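Local coordinates for putative HTH-type transcriptional regulator PH0061 (Pyrococcus horikoshii, PDB 2DBB), which probably binds specific DNA sequences through a helix-turn-helix domain to regulate transcription, as a member of the AsnC family, at the interface of chains A and B. Sequence-based numbering; all coordinates share one arbitrary frame. Chains: chain A/B, Putative HTH-type transcriptional regulator PH0061.

The interface of chains A and B. Residues chain A 15, 18-19, 22, 53, 55, 150; chain B 57-58, 60, 65.
B:Ile58 pushes its side chain against one face of chain A's helix 9-20, where A:Val15, A:Leu18 and A:Ser19 receive it. Its CG1 lies between the backbone N and the carbonyl carbon (chi1 60°), which sends CD1 toward A:Val15 and turns CG2 to A:Leu18, 4.0 Å from that residue's CB. A:Val15 crosses the isoleucine at about a right angle, its CG1 3.8 Å from B:Ile58 CD1; the same methyl meets B:Leu65 CD1 tip to tip at 3.9 Å. A:Ser19 OG rests against B:Ile58 CG1 at 3.5 Å while it donates to A:Val15 O (2.8 Å) from above the carbonyl plane, which satisfies its hydrogen on its own helix. The carbonyl of A:Ser19 is gripped by the B:Thr57 hydroxyl: OG1 donates to A:Ser19 O at 2.6 Å, a bent approach (113° at the oxygen) tilted slightly from the carbonyl plane. OG1 also meets a water at 2.9 Å, which in turn contacts the backbone N of A:Ile150. A valine in place of B:Thr57 would probably leave the A:Ser19 carbonyl and this water without their hydroxyl partner. A:Ile150 and B:Pro60 cross obliquely, CG2 of the isoleucine packing 3.7 Å from the proline CD. In the fold, strand 53-60 of each chain pairs antiparallel with its twin, A:Ile53 bridging B:Pro60, and B:Ile58, on chain B's strand, meets helix 9-20, the first helix of chain A's helix-turn-helix domain, in this two-fold dimer.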
# COMPACT_ATOMS: atom_id res chain seq x y z
N VAL A 15 12.69 4.55 -10.93
CA VAL A 15 11.70 4.34 -9.88
C VAL A 15 10.62 3.39 -10.40
O VAL A 15 10.20 2.47 -9.70
CB VAL A 15 11.05 5.69 -9.47
CG1 VAL A 15 9.98 5.48 -8.42
CG2 VAL A 15 12.12 6.63 -8.93
N LEU A 18 11.99 -0.26 -10.67
CA LEU A 18 12.12 -0.84 -9.34
C LEU A 18 10.74 -1.09 -8.70
O LEU A 18 10.60 -1.98 -7.86
CB LEU A 18 12.97 0.08 -8.44
CG LEU A 18 14.46 0.15 -8.80
CD1 LEU A 18 15.14 1.26 -8.02
CD2 LEU A 18 15.13 -1.18 -8.49
N SER A 19 9.74 -0.32 -9.10
CA SER A 19 8.39 -0.51 -8.56
C SER A 19 7.83 -1.82 -9.11
O SER A 19 6.99 -2.45 -8.47
CB SER A 19 7.47 0.64 -8.95
OG SER A 19 7.85 1.84 -8.31
N SER A 22 11.89 -4.83 -7.67
CA SER A 22 12.94 -4.20 -6.88
C SER A 22 14.19 -5.06 -6.67
O SER A 22 15.15 -4.58 -6.08
CB SER A 22 12.38 -3.79 -5.51
OG SER A 22 12.17 -4.92 -4.69
N ILE A 53 13.22 7.03 -2.47
CA ILE A 53 12.93 5.62 -2.30
C ILE A 53 13.13 5.42 -0.81
O ILE A 53 14.25 5.52 -0.31
CB ILE A 53 13.91 4.72 -3.08
CG1 ILE A 53 13.74 4.94 -4.58
CG2 ILE A 53 13.65 3.25 -2.73
CD1 ILE A 53 14.64 4.05 -5.43
N LYS A 55 11.99 2.61 0.85
CA LYS A 55 12.13 1.21 1.20
C LYS A 55 11.98 0.23 0.04
O LYS A 55 11.23 0.48 -0.92
CB LYS A 55 11.10 0.90 2.29
CG LYS A 55 11.14 -0.49 2.87
CD LYS A 55 10.09 -0.63 3.97
CE LYS A 55 10.32 0.39 5.08
NZ LYS A 55 9.25 0.33 6.12
N ILE A 150 1.93 -0.27 -5.29
CA ILE A 150 2.43 0.97 -4.71
C ILE A 150 3.06 1.76 -5.85
O ILE A 150 4.28 1.75 -6.02
CB ILE A 150 3.53 0.71 -3.66
CG1 ILE A 150 3.06 -0.32 -2.64
CG2 ILE A 150 3.89 2.02 -2.97
CD1 ILE A 150 4.12 -0.69 -1.64
N THR B 57 8.63 -4.80 -4.81
CA THR B 57 8.49 -3.41 -5.20
C THR B 57 9.17 -2.44 -4.21
O THR B 57 10.00 -2.86 -3.40
CB THR B 57 6.98 -3.05 -5.35
OG1 THR B 57 6.84 -1.75 -5.93
CG2 THR B 57 6.28 -3.10 -4.01
N ILE B 58 8.82 -1.16 -4.30
CA ILE B 58 9.40 -0.15 -3.43
C ILE B 58 8.35 0.77 -2.84
O ILE B 58 7.24 0.87 -3.36
CB ILE B 58 10.41 0.75 -4.18
CG1 ILE B 58 9.70 1.46 -5.34
CG2 ILE B 58 11.57 -0.08 -4.70
CD1 ILE B 58 10.54 2.52 -6.03
N PRO B 60 7.89 4.57 -2.26
CA PRO B 60 8.51 5.86 -2.53
C PRO B 60 7.81 6.97 -1.76
O PRO B 60 6.78 6.74 -1.14
CB PRO B 60 8.31 6.02 -4.02
CG PRO B 60 6.88 5.54 -4.14
CD PRO B 60 6.86 4.28 -3.28
N LEU B 65 7.98 12.73 -5.74
CA LEU B 65 7.91 12.31 -7.14
C LEU B 65 6.95 13.19 -7.91
O LEU B 65 6.82 13.05 -9.12
CB LEU B 65 7.43 10.86 -7.26
CG LEU B 65 8.38 9.73 -6.85
CD1 LEU B 65 7.68 8.38 -7.06
CD2 LEU B 65 9.66 9.80 -7.68
O HOH W 1 4.00 -1.53 -6.72